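Local coordinates for galactofuranose-binding protein YtfQ (Escherichia coli, PDB 2VK2) that binds both the alpha and beta forms of galactofuranose in the periplasm and serves the YtfQRT-YjfF ABC transporter that imports the sugar, at residues L3-Q9 with I33-D39; P66-T70 with T137-S141; I84-L88 with A258-K263; D200-I204 with G228-I232; N242-T248 with T275-L281. All blocks are in the same frame, centred on the assembly; numbering follows the deposited sequence. Where two conformers were deposited one is given.

The chain folds into two lobes, each built on its own sheet, with the sugar between them. Interactions 1 and 3 lie in the parallel-sheet lobe, centres 13 Å apart, touching where V5 CG2 meets L259 CD2 at 3.5 Å. Interaction 4 and the strands of interaction 5 belong to the other lobe, centres 11 Å apart and joined by D200 OD1 and S244 OG at 2.8 Å, a probable hydrogen bond; the 275-277 end of interaction 5 is a crossing between lobes. Interaction 2 pairs loops of the two lobes across the cleft, the T137 side chain about 6 Å from the galactofuranose. Interaction 5 reaches the sugar directly: L247 CD2 is 3.4 Å from GZL C6.

Interaction 1 (L3-Q9 with I33-D39); sequences LTVGFSQ and ITLKIAD
Two extended segments run parallel, L3 level with I33 and Q9 with D39. The strands 4-9 and 34-39 approach to 4.7 Å and twist by -21°. T4/T34, G6/K36 and S8/A38 share one face of the sheet, V5/L35, F7/I37 and Q9/D39 the other; V5, F7 and Q9 all have chi1 t. I33 leads in, its CG2 3.8 Å from V5 CG2. T34 bonds the other strand twice, N to L3 O (2.9 Å) and O to V5 N (2.8 Å); a water 2.7 Å from T34 OG1 bonds weakly to L3 O. L35 (chi1 t, chi2 p) sets CD1 3.9 Å from both V5 CG1 and F7 CB. K36 repeats the pattern, N to V5 O (2.9 Å) and O to F7 N (2.7 Å), while its ammonium goes off to Q57. I37 lays CG1 4.2 Å from F7 CD2 and CG2 3.8 Å from Q9 CB. A38 closes the ladder, N to F7 O and O to Q9 N, both 2.8 Å. D39 turns its carboxylate to Q41. Q9 bonds R17, one of the residues that bind galactofuranose. This is a beta-alpha-beta unit: helix 15-31 links the strands and, with helix 252-265, covers the V5, L35 and I37 face, helix 44-57 covers the S8, K36 and A38 face, and strand 61-64 flanks 4-9, leaving 34-39 at the sheet edge.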
# COMPACT_ATOMS: atom_id res chain seq x y z
N LEU A 3 -10.19 -2.85 -26.59
CA LEU A 3 -10.43 -3.46 -25.28
C LEU A 3 -11.00 -2.43 -24.31
O LEU A 3 -10.56 -1.28 -24.28
CB LEU A 3 -9.14 -4.04 -24.68
CG LEU A 3 -8.54 -5.28 -25.35
CD1 LEU A 3 -7.25 -5.67 -24.63
CD2 LEU A 3 -9.52 -6.44 -25.34
N THR A 4 -12.00 -2.85 -23.53
CA THR A 4 -12.53 -2.05 -22.43
C THR A 4 -12.28 -2.79 -21.12
O THR A 4 -12.64 -3.96 -20.98
CB THR A 4 -14.04 -1.79 -22.59
OG1 THR A 4 -14.28 -1.05 -23.79
CG2 THR A 4 -14.59 -1.01 -21.40
N VAL A 5 -11.65 -2.10 -20.18
CA VAL A 5 -11.36 -2.65 -18.86
C VAL A 5 -12.11 -1.87 -17.80
O VAL A 5 -12.11 -0.64 -17.81
CB VAL A 5 -9.84 -2.61 -18.57
CG1 VAL A 5 -9.55 -3.08 -17.15
CG2 VAL A 5 -9.08 -3.45 -19.58
N GLY A 6 -12.78 -2.59 -16.90
CA GLY A 6 -13.41 -1.98 -15.74
C GLY A 6 -12.51 -2.18 -14.54
O GLY A 6 -12.16 -3.31 -14.21
N PHE A 7 -12.11 -1.08 -13.90
CA PHE A 7 -11.23 -1.12 -12.74
C PHE A 7 -12.01 -0.68 -11.51
O PHE A 7 -12.44 0.47 -11.41
CB PHE A 7 -10.02 -0.21 -13.00
CG PHE A 7 -9.04 -0.07 -11.84
CD1 PHE A 7 -8.93 -1.03 -10.83
CD2 PHE A 7 -8.19 1.03 -11.80
CE1 PHE A 7 -8.00 -0.87 -9.80
CE2 PHE A 7 -7.27 1.19 -10.77
CZ PHE A 7 -7.18 0.24 -9.77
N SER A 8 -12.22 -1.62 -10.59
CA SER A 8 -12.78 -1.32 -9.28
C SER A 8 -11.64 -0.89 -8.36
O SER A 8 -10.87 -1.73 -7.88
CB SER A 8 -13.52 -2.52 -8.69
OG SER A 8 -13.98 -2.21 -7.39
N GLN A 9 -11.55 0.42 -8.15
CA GLN A 9 -10.51 1.04 -7.34
C GLN A 9 -11.04 1.22 -5.92
O GLN A 9 -12.24 1.42 -5.72
CB GLN A 9 -10.15 2.39 -8.00
CG GLN A 9 -9.06 3.24 -7.33
CD GLN A 9 -7.76 2.50 -7.12
OE1 GLN A 9 -7.72 1.49 -6.42
NE2 GLN A 9 -6.67 3.01 -7.70
N ILE A 33 -6.48 1.42 -24.78
CA ILE A 33 -7.46 0.67 -24.00
C ILE A 33 -8.41 1.66 -23.33
O ILE A 33 -7.98 2.68 -22.79
CB ILE A 33 -6.76 -0.20 -22.93
CG1 ILE A 33 -5.95 -1.31 -23.62
CG2 ILE A 33 -7.78 -0.81 -21.96
CD1 ILE A 33 -5.03 -2.07 -22.68
N THR A 34 -9.71 1.37 -23.41
CA THR A 34 -10.72 2.16 -22.73
C THR A 34 -10.81 1.69 -21.28
O THR A 34 -11.13 0.53 -21.02
CB THR A 34 -12.10 1.99 -23.42
OG1 THR A 34 -12.00 2.41 -24.79
CG2 THR A 34 -13.16 2.82 -22.72
N LEU A 35 -10.51 2.58 -20.35
CA LEU A 35 -10.50 2.24 -18.93
C LEU A 35 -11.62 2.97 -18.21
O LEU A 35 -11.69 4.20 -18.24
CB LEU A 35 -9.15 2.62 -18.32
CG LEU A 35 -8.97 2.26 -16.84
CD1 LEU A 35 -8.99 0.75 -16.64
CD2 LEU A 35 -7.67 2.85 -16.31
N LYS A 36 -12.49 2.20 -17.56
CA LYS A 36 -13.53 2.74 -16.70
C LYS A 36 -13.12 2.49 -15.27
O LYS A 36 -12.85 1.35 -14.89
CB LYS A 36 -14.86 2.05 -16.98
CG LYS A 36 -15.23 1.99 -18.45
CD LYS A 36 -16.61 1.41 -18.67
CE LYS A 36 -17.69 2.36 -18.19
NZ LYS A 36 -19.03 1.98 -18.68
N ILE A 37 -13.07 3.55 -14.46
CA ILE A 37 -12.67 3.42 -13.07
C ILE A 37 -13.85 3.71 -12.15
O ILE A 37 -14.46 4.78 -12.21
CB ILE A 37 -11.49 4.36 -12.72
CG1 ILE A 37 -10.32 4.13 -13.68
CG2 ILE A 37 -11.05 4.12 -11.29
CD1 ILE A 37 -9.11 5.00 -13.39
N ALA A 38 -14.17 2.73 -11.30
CA ALA A 38 -15.18 2.90 -10.26
C ALA A 38 -14.47 3.13 -8.93
O ALA A 38 -13.53 2.41 -8.59
CB ALA A 38 -16.07 1.66 -10.19
N ASP A 39 -14.92 4.13 -8.19
CA ASP A 39 -14.33 4.48 -6.91
C ASP A 39 -15.18 3.87 -5.80
O ASP A 39 -16.33 4.24 -5.62
CB ASP A 39 -14.27 6.00 -6.77
CG ASP A 39 -13.48 6.46 -5.56
OD1 ASP A 39 -13.70 5.92 -4.46
OD2 ASP A 39 -12.64 7.37 -5.72
O HOH W 1 -10.57 1.14 -26.68

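Interaction 2 (P66-T70 with T137-S141); sequences PVVAT and TVGAS
V68, with chi1 m, lies over the turn that carries G139, its CG1 3.5 Å from V138 O. Its CA is 3.4 Å from G139 O and 4.1 Å from the CA of A140, the nearest CA pair. The turn runs from T137 to A140 and is type II, closed by A140 N to T137 O at 3.1 Å. G139 sits at phi 93°, psi -13°; a CB there would jam against the carbonyl oxygen of V138 and stand only 3.1 Å from V68 CG1. One direct hydrogen bond links the segments, A69 N to G139 O (3.1 Å, 148°). A water adds an indirect link, donating to P66 O and accepting from S141 N, 3.0 Å each. The two loops belong to different lobes: 66-70 follows strand 61-64 of the parallel sheet, and 137-141 follows strand 129-135 of the mixed sheet, with A140 as N-cap of helix 141-153. They therefore meet across the cleft, consistent with a periplasmic binding protein closed on its sugar. The rest of the contact is apolar or CH...O. V67 O receives the CA-H of A140 at 3.5 Å and has A140 CB at 3.4 Å, while also bonding R91, a sugar-binding residue. V67 CG2 (chi1 p) rests 4.4 Å from T137 CG2, and A69 CB is 4.5 Å from S141 CB, whose hydroxyl bonds S92 N.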
# COMPACT_ATOMS: atom_id res chain seq x y z
N PRO A 66 -8.50 -5.13 -4.27
CA PRO A 66 -9.46 -5.59 -3.26
C PRO A 66 -9.21 -4.96 -1.89
O PRO A 66 -8.16 -5.18 -1.30
CB PRO A 66 -9.22 -7.10 -3.22
CG PRO A 66 -7.81 -7.27 -3.63
CD PRO A 66 -7.53 -6.18 -4.62
N VAL A 67 -10.18 -4.20 -1.38
CA VAL A 67 -9.95 -3.41 -0.17
C VAL A 67 -9.55 -4.30 1.01
O VAL A 67 -8.63 -3.96 1.76
CB VAL A 67 -11.16 -2.50 0.18
CG1 VAL A 67 -12.42 -3.32 0.45
CG2 VAL A 67 -10.82 -1.59 1.36
N VAL A 68 -10.24 -5.43 1.16
CA VAL A 68 -9.89 -6.45 2.15
C VAL A 68 -9.76 -7.80 1.44
O VAL A 68 -10.15 -7.93 0.28
CB VAL A 68 -10.95 -6.54 3.27
CG1 VAL A 68 -11.04 -5.21 4.02
CG2 VAL A 68 -12.31 -6.94 2.71
N ALA A 69 -9.21 -8.79 2.14
CA ALA A 69 -8.87 -10.08 1.51
C ALA A 69 -10.03 -11.06 1.44
O ALA A 69 -10.01 -11.99 0.62
CB ALA A 69 -7.71 -10.72 2.25
N THR A 70 -11.04 -10.85 2.28
CA THR A 70 -12.16 -11.77 2.44
C THR A 70 -13.37 -11.34 1.62
O THR A 70 -13.48 -10.17 1.24
CB THR A 70 -12.61 -11.81 3.92
OG1 THR A 70 -12.88 -10.48 4.37
CG2 THR A 70 -11.54 -12.43 4.80
N THR A 137 -5.70 -0.34 6.70
CA THR A 137 -7.09 -0.77 6.78
C THR A 137 -7.21 -2.19 7.31
O THR A 137 -6.52 -3.10 6.84
CB THR A 137 -7.73 -0.68 5.39
OG1 THR A 137 -7.68 0.67 4.94
CG2 THR A 137 -9.17 -1.18 5.40
N VAL A 138 -8.07 -2.37 8.31
CA VAL A 138 -8.27 -3.68 8.92
C VAL A 138 -8.77 -4.66 7.86
O VAL A 138 -9.73 -4.37 7.14
CB VAL A 138 -9.27 -3.61 10.10
CG1 VAL A 138 -9.59 -5.01 10.61
CG2 VAL A 138 -8.71 -2.75 11.21
N GLY A 139 -8.09 -5.79 7.74
CA GLY A 139 -8.47 -6.82 6.77
C GLY A 139 -7.78 -6.73 5.42
O GLY A 139 -7.85 -7.67 4.63
N ALA A 140 -7.12 -5.60 5.14
CA ALA A 140 -6.35 -5.46 3.91
C ALA A 140 -5.17 -6.41 3.95
O ALA A 140 -4.45 -6.45 4.95
CB ALA A 140 -5.87 -4.03 3.74
N SER A 141 -4.94 -7.17 2.88
CA SER A 141 -3.84 -8.13 2.86
C SER A 141 -2.52 -7.43 3.17
O SER A 141 -1.67 -7.96 3.88
CB SER A 141 -3.74 -8.84 1.51
OG SER A 141 -3.29 -7.96 0.48
O HOH W 2 -6.85 -7.20 0.55

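Interaction 3 (I84-L88 with A258-K263); sequences IPVFL and ALEKYK
Side-chain packing does the work here, as a strand with its lead-in residues meets one flank of a helix. The backbones stay well apart: P85 and L259 form the closest CA pair, at 8.2 Å. P85 and F87 both point at helix 252-265. F87 (chi1 m) drives its ring tip between A258 and L259, with CE1 3.9 Å from A258 CB and CZ 3.7 Å from L259 CA and 3.8 Å from L259 CB. P85, C-gamma endo, offers its CG to L259 CD1 (4.4 Å) and to Y262 CE2 (4.1 Å); L259 and Y262 both have chi1 t. The segments share no hydrogen bond. K263 curls back with chi1 and chi2 both m, so that NZ merely passes P85 CD at 4.0 Å on its way to a hydrogen bond with D60 O. On the helix itself, Y262 N bonds A258 O (3.0 Å) and K263 N bonds L259 O (2.9 Å). V86, between the two pointing residues, faces the other side of the sheet, where helix 73-81 lies. With strand 86-89 set in the parallel sheet between 61-64 and 103-106, this layering is the alpha/beta/alpha sandwich of a sugar-binding periplasmic protein lobe.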
# COMPACT_ATOMS: atom_id res chain seq x y z
N ILE A 84 -15.22 -13.33 -18.05
CA ILE A 84 -14.49 -12.07 -18.03
C ILE A 84 -13.29 -12.23 -17.09
O ILE A 84 -13.47 -12.44 -15.89
CB ILE A 84 -15.38 -10.91 -17.54
CG1 ILE A 84 -16.56 -10.71 -18.50
CG2 ILE A 84 -14.57 -9.62 -17.42
CD1 ILE A 84 -17.58 -9.71 -18.03
N PRO A 85 -12.06 -12.17 -17.64
CA PRO A 85 -10.88 -12.36 -16.79
C PRO A 85 -10.71 -11.24 -15.76
O PRO A 85 -11.02 -10.08 -16.05
CB PRO A 85 -9.72 -12.35 -17.80
CG PRO A 85 -10.23 -11.57 -18.95
CD PRO A 85 -11.69 -11.92 -19.04
N VAL A 86 -10.25 -11.62 -14.58
CA VAL A 86 -10.08 -10.70 -13.46
C VAL A 86 -8.61 -10.63 -13.06
O VAL A 86 -7.93 -11.65 -12.95
CB VAL A 86 -10.93 -11.13 -12.24
CG1 VAL A 86 -10.60 -10.29 -11.01
CG2 VAL A 86 -12.41 -11.04 -12.58
N PHE A 87 -8.13 -9.40 -12.87
CA PHE A 87 -6.75 -9.15 -12.45
C PHE A 87 -6.79 -8.36 -11.15
O PHE A 87 -7.50 -7.37 -11.04
CB PHE A 87 -6.01 -8.35 -13.53
CG PHE A 87 -5.98 -9.04 -14.87
CD1 PHE A 87 -4.83 -9.69 -15.30
CD2 PHE A 87 -7.10 -9.04 -15.69
CE1 PHE A 87 -4.80 -10.33 -16.53
CE2 PHE A 87 -7.07 -9.68 -16.92
CZ PHE A 87 -5.92 -10.32 -17.34
N LEU A 88 -6.04 -8.83 -10.15
CA LEU A 88 -5.99 -8.16 -8.86
C LEU A 88 -4.78 -7.25 -8.81
O LEU A 88 -3.69 -7.64 -9.22
CB LEU A 88 -5.95 -9.18 -7.72
CG LEU A 88 -7.11 -10.19 -7.71
CD1 LEU A 88 -6.93 -11.17 -6.56
CD2 LEU A 88 -8.46 -9.49 -7.62
N ALA A 258 -0.29 -8.51 -19.16
CA ALA A 258 -0.85 -9.86 -19.05
C ALA A 258 -2.15 -9.99 -19.82
O ALA A 258 -2.38 -11.00 -20.51
CB ALA A 258 -1.05 -10.23 -17.59
N LEU A 259 -3.02 -8.98 -19.72
CA LEU A 259 -4.30 -8.98 -20.43
C LEU A 259 -4.10 -9.03 -21.94
O LEU A 259 -4.74 -9.82 -22.63
CB LEU A 259 -5.12 -7.75 -20.05
CG LEU A 259 -6.43 -7.53 -20.82
CD1 LEU A 259 -7.37 -8.72 -20.65
CD2 LEU A 259 -7.10 -6.24 -20.38
N GLU A 260 -3.23 -8.16 -22.46
CA GLU A 260 -2.96 -8.10 -23.90
C GLU A 260 -2.45 -9.43 -24.43
O GLU A 260 -2.89 -9.88 -25.49
CB GLU A 260 -1.94 -7.00 -24.21
CG GLU A 260 -2.49 -5.59 -24.08
CD GLU A 260 -1.40 -4.54 -24.15
OE1 GLU A 260 -0.21 -4.90 -24.34
OE2 GLU A 260 -1.72 -3.35 -24.01
N LYS A 261 -1.52 -10.05 -23.70
CA LYS A 261 -0.98 -11.36 -24.09
C LYS A 261 -2.07 -12.43 -24.08
O LYS A 261 -2.14 -13.25 -24.99
CB LYS A 261 0.16 -11.77 -23.15
CG LYS A 261 1.45 -11.01 -23.37
CD LYS A 261 2.55 -11.49 -22.44
N TYR A 262 -2.92 -12.40 -23.05
CA TYR A 262 -4.01 -13.36 -22.92
C TYR A 262 -5.03 -13.22 -24.05
O TYR A 262 -5.44 -14.22 -24.65
CB TYR A 262 -4.69 -13.20 -21.56
CG TYR A 262 -5.87 -14.12 -21.35
CD1 TYR A 262 -5.69 -15.50 -21.29
CD2 TYR A 262 -7.15 -13.61 -21.19
CE1 TYR A 262 -6.77 -16.35 -21.09
CE2 TYR A 262 -8.24 -14.45 -20.99
CZ TYR A 262 -8.04 -15.82 -20.94
OH TYR A 262 -9.11 -16.66 -20.74
N LYS A 263 -5.45 -11.99 -24.34
CA LYS A 263 -6.42 -11.74 -25.41
C LYS A 263 -5.87 -12.06 -26.80
O LYS A 263 -6.62 -12.42 -27.71
CB LYS A 263 -6.93 -10.30 -25.36
CG LYS A 263 -7.74 -9.95 -24.11
CD LYS A 263 -9.13 -10.57 -24.13
CE LYS A 263 -9.93 -10.18 -22.90
NZ LYS A 263 -11.30 -10.77 -22.88

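Interaction 4 (D200-I204 with G228-I232); sequences DDMVI and GVPDI
I232 is the heart of this buried contact, with chi1 t and chi2 p bringing its CD1 to 3.5 Å from V203 CG1 and 4.1 Å from I204 CG1. I204 (chi1 m, chi2 t) reaches over the start of helix 230-237: its CD1 is 4.1 Å from V229 CG2 and 3.6 Å from D231 CB. V229 CG2 also meets D200 CB at 3.7 Å. The nearest CA pair is D200 with I232, 6.3 Å apart. Outward from this core of side chains, the carboxylate of D200 (chi1 m) takes over. Its OD2 accepts V229 N at 3.0 Å (160°) and, weakly and with a bent angle of 124°, G228 N at 2.6 Å. Its OD1 bonds the hydroxyls of S225 and S244. G228 has phi 73°, psi 46°, turning the chain into V229, the N-cap residue of helix 230-237. At the polar edge, D231 forms a salt bridge with R172, while the buried D201, its OD1 3.9 Å from V229 CG2, bonds G15 N. N199 and D227, both of which bind the sugar, immediately precede the two segments, so this is the junction where the first turns of two helices meet beside the galactofuranose pocket, after parallel strands 194-197 and 222-225.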
# COMPACT_ATOMS: atom_id res chain seq x y z
N ASP A 200 3.30 5.68 4.04
CA ASP A 200 3.90 6.99 4.26
C ASP A 200 2.88 8.02 4.74
O ASP A 200 3.18 8.81 5.63
CB ASP A 200 4.53 7.54 2.98
CG ASP A 200 5.77 6.79 2.53
OD1 ASP A 200 6.47 6.14 3.34
OD2 ASP A 200 6.06 6.88 1.33
N ASP A 201 1.70 8.04 4.13
CA ASP A 201 0.70 9.06 4.44
C ASP A 201 0.35 9.08 5.93
O ASP A 201 0.30 10.14 6.54
CB ASP A 201 -0.57 8.88 3.60
CG ASP A 201 -0.44 9.46 2.20
OD1 ASP A 201 0.67 9.42 1.63
OD2 ASP A 201 -1.45 9.96 1.67
N MET A 202 0.12 7.91 6.52
CA MET A 202 -0.15 7.83 7.95
C MET A 202 1.01 8.39 8.78
O MET A 202 0.78 9.08 9.76
CB MET A 202 -0.46 6.39 8.39
CG MET A 202 -1.85 5.93 8.00
SD MET A 202 -2.27 4.30 8.64
CE MET A 202 -0.95 3.30 7.96
N VAL A 203 2.24 8.10 8.36
CA VAL A 203 3.42 8.58 9.08
C VAL A 203 3.61 10.09 8.89
O VAL A 203 4.15 10.76 9.78
CB VAL A 203 4.71 7.80 8.69
CG1 VAL A 203 5.65 8.66 7.85
CG2 VAL A 203 5.42 7.31 9.94
N ILE A 204 3.17 10.64 7.76
CA ILE A 204 3.23 12.08 7.53
C ILE A 204 2.26 12.80 8.48
O ILE A 204 2.59 13.86 9.02
CB ILE A 204 2.96 12.43 6.05
CG1 ILE A 204 4.13 11.94 5.19
CG2 ILE A 204 2.78 13.93 5.87
CD1 ILE A 204 3.83 11.85 3.72
N GLY A 228 6.97 5.41 -0.66
CA GLY A 228 7.84 6.32 -1.39
C GLY A 228 7.05 7.40 -2.10
O GLY A 228 7.31 7.68 -3.27
N VAL A 229 6.09 8.01 -1.41
CA VAL A 229 5.38 9.15 -1.98
C VAL A 229 6.29 10.38 -1.90
O VAL A 229 7.16 10.45 -1.02
CB VAL A 229 4.02 9.43 -1.27
CG1 VAL A 229 3.13 8.19 -1.33
CG2 VAL A 229 4.22 9.86 0.17
N PRO A 230 6.11 11.35 -2.82
CA PRO A 230 6.96 12.54 -2.81
C PRO A 230 7.12 13.18 -1.43
O PRO A 230 8.24 13.57 -1.06
CB PRO A 230 6.23 13.49 -3.76
CG PRO A 230 5.53 12.61 -4.71
CD PRO A 230 5.14 11.38 -3.93
N ASP A 231 6.04 13.27 -0.67
CA ASP A 231 6.07 13.97 0.62
C ASP A 231 6.92 13.27 1.68
O ASP A 231 7.37 13.94 2.61
CB ASP A 231 4.65 14.23 1.13
CG ASP A 231 3.97 15.38 0.40
OD1 ASP A 231 4.62 16.05 -0.43
OD2 ASP A 231 2.77 15.62 0.65
N ILE A 232 7.15 11.97 1.57
CA ILE A 232 8.07 11.33 2.52
C ILE A 232 9.52 11.74 2.23
O ILE A 232 10.30 11.91 3.16
CB ILE A 232 7.93 9.78 2.58
CG1 ILE A 232 8.42 9.26 3.93
CG2 ILE A 232 8.69 9.11 1.45
CD1 ILE A 232 7.62 9.76 5.12

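Interaction 5 (N242-T248 with T275-L281); sequences NASVELT and TKSTLYL. With GZL (beta-D-galactofuranose), chain B.
The two segments run antiparallel, strands 243-246 and 278-280 approaching to 4.6 Å at 149°. S244 and Y280 form a hydrogen-bonded pair, S244 N to Y280 O at 3.0 Å and Y280 N to S244 O at 2.8 Å; V245 and L279 are the non-hydrogen-bonded pair, CA atoms 4.4 Å apart. E246 N adds a bond to T278 O at 2.9 Å. Beyond it the chains separate, T248 CA and T275 CA standing 7.2 Å apart. Water fills in: water 3 donates to E246 O and accepts from S277 OG (2.7 Å each), while water 7 accepts from T248 N (3.3 Å), donates to K276 O (2.7 Å) and sits 2.8 Å from T275 OG1. Strand 278-280 is the antiparallel edge of the otherwise parallel sheet, and T275 to S277 carry the chain into it from strand 272-274 of the other lobe, an interlobe crossing of this fold. On the face of V245 and L279, L279 CD1 (chi1 t, chi2 p) is 4.0 Å from V245 CG2; it also lies 4.2 Å from A243 CB. Opposite, E246 CB meets the edge of the Y280 ring at CE2 (3.6 Å), and water 5 is 2.7 Å from Y280 OH and weakly bonded to E246 OE2. The S244 hydroxyl bonds D200. T248 CG2 touches T275 CG2 at 3.7 Å, and L247 CD2 lies 3.4 Å from GZL C6.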
# COMPACT_ATOMS: atom_id res chain seq x y z
N ASN A 242 12.81 9.09 8.52
CA ASN A 242 14.05 8.30 8.48
C ASN A 242 14.15 7.23 7.41
O ASN A 242 15.22 7.04 6.84
CB ASN A 242 14.32 7.67 9.84
CG ASN A 242 14.43 8.69 10.93
OD1 ASN A 242 15.50 9.28 11.14
ND2 ASN A 242 13.34 8.93 11.60
N ALA A 243 13.07 6.50 7.15
CA ALA A 243 13.14 5.34 6.27
C ALA A 243 11.81 5.10 5.56
O ALA A 243 10.75 5.17 6.18
CB ALA A 243 13.54 4.11 7.08
N SER A 244 11.88 4.82 4.26
CA SER A 244 10.69 4.44 3.50
C SER A 244 11.02 3.43 2.42
O SER A 244 12.05 3.53 1.76
CB SER A 244 10.03 5.67 2.88
OG SER A 244 8.87 5.30 2.13
N VAL A 245 10.11 2.48 2.21
CA VAL A 245 10.24 1.49 1.16
C VAL A 245 9.41 1.91 -0.04
O VAL A 245 8.21 2.16 0.08
CB VAL A 245 9.79 0.10 1.65
CG1 VAL A 245 9.84 -0.91 0.51
CG2 VAL A 245 10.66 -0.36 2.81
N GLU A 246 10.05 1.99 -1.21
CA GLU A 246 9.36 2.37 -2.43
C GLU A 246 8.40 1.28 -2.91
O GLU A 246 8.75 0.10 -2.91
CB GLU A 246 10.37 2.65 -3.54
CG GLU A 246 9.75 3.12 -4.84
CD GLU A 246 10.74 3.10 -5.99
OE1 GLU A 246 11.26 4.18 -6.33
OE2 GLU A 246 11.00 2.01 -6.54
N LEU A 247 7.21 1.71 -3.32
CA LEU A 247 6.22 0.85 -3.96
C LEU A 247 5.84 1.49 -5.28
O LEU A 247 5.37 2.62 -5.31
CB LEU A 247 4.98 0.74 -3.07
CG LEU A 247 3.78 -0.03 -3.65
CD1 LEU A 247 4.11 -1.51 -3.79
CD2 LEU A 247 2.56 0.18 -2.78
N THR A 248 6.04 0.78 -6.39
CA THR A 248 5.70 1.35 -7.69
C THR A 248 4.20 1.64 -7.78
O THR A 248 3.38 0.80 -7.41
CB THR A 248 6.11 0.46 -8.88
OG1 THR A 248 5.78 1.13 -10.10
CG2 THR A 248 5.42 -0.90 -8.83
N THR A 275 6.26 -6.92 -7.89
CA THR A 275 7.00 -5.69 -8.18
C THR A 275 8.17 -5.59 -7.20
O THR A 275 8.21 -6.29 -6.19
CB THR A 275 6.10 -4.46 -8.06
OG1 THR A 275 5.59 -4.35 -6.72
CG2 THR A 275 4.92 -4.55 -9.02
N LYS A 276 9.13 -4.71 -7.51
CA LYS A 276 10.37 -4.59 -6.74
C LYS A 276 10.23 -3.63 -5.56
O LYS A 276 9.67 -2.55 -5.69
CB LYS A 276 11.50 -4.11 -7.66
CG LYS A 276 12.86 -3.97 -6.96
CD LYS A 276 13.98 -3.61 -7.94
CE LYS A 276 14.36 -4.78 -8.84
NZ LYS A 276 14.75 -6.00 -8.08
N SER A 277 10.77 -4.05 -4.41
CA SER A 277 10.80 -3.22 -3.20
C SER A 277 12.22 -2.78 -2.87
O SER A 277 13.13 -3.61 -2.86
CB SER A 277 10.24 -4.00 -2.01
OG SER A 277 8.91 -4.41 -2.24
N THR A 278 12.40 -1.50 -2.58
CA THR A 278 13.71 -0.94 -2.24
C THR A 278 13.59 0.02 -1.07
O THR A 278 12.73 0.90 -1.06
CB THR A 278 14.31 -0.18 -3.44
OG1 THR A 278 14.28 -1.01 -4.60
CG2 THR A 278 15.75 0.24 -3.14
N LEU A 279 14.46 -0.15 -0.07
CA LEU A 279 14.55 0.76 1.06
C LEU A 279 15.29 2.04 0.66
O LEU A 279 16.37 1.97 0.07
CB LEU A 279 15.29 0.10 2.23
CG LEU A 279 15.47 0.94 3.49
CD1 LEU A 279 14.13 1.13 4.20
CD2 LEU A 279 16.47 0.28 4.42
N TYR A 280 14.71 3.18 1.00
CA TYR A 280 15.34 4.48 0.77
C TYR A 280 15.45 5.26 2.07
O TYR A 280 14.53 5.28 2.89
CB TYR A 280 14.55 5.27 -0.27
CG TYR A 280 14.73 4.73 -1.67
CD1 TYR A 280 15.95 4.85 -2.33
CD2 TYR A 280 13.69 4.08 -2.33
CE1 TYR A 280 16.13 4.34 -3.61
CE2 TYR A 280 13.86 3.57 -3.61
CZ TYR A 280 15.08 3.71 -4.24
OH TYR A 280 15.26 3.21 -5.51
N LEU A 281 16.61 5.89 2.25
CA LEU A 281 16.94 6.67 3.43
C LEU A 281 17.23 8.11 2.98
O LEU A 281 17.30 8.37 1.78
CB LEU A 281 18.14 6.05 4.14
CG LEU A 281 18.00 4.56 4.50
CD1 LEU A 281 19.29 4.03 5.11
CD2 LEU A 281 16.82 4.32 5.44
C6 GZL B . -0.37 -1.01 -1.47
C5 GZL B . -1.56 -0.71 -0.93
C4 GZL B . -1.79 0.43 0.05
C3 GZL B . -0.77 1.52 0.23
C2 GZL B . -1.37 2.71 0.23
O6 GZL B . -0.22 -2.03 -2.32
O5 GZL B . -2.61 -1.50 -1.18
O4 GZL B . -2.98 1.15 -0.29
O3 GZL B . 0.52 1.28 0.44
C1 GZL B . -2.82 2.55 -0.07
O2 GZL B . -0.83 3.91 0.44
O1 GZL B . -3.63 2.98 1.02
O HOH W 3 7.38 -2.24 -2.60
O HOH W 4 11.40 -0.36 -5.33
O HOH W 5 13.57 2.89 -7.53
O HOH W 6 9.29 -0.63 -7.67
O HOH W 7 7.01 -2.23 -5.48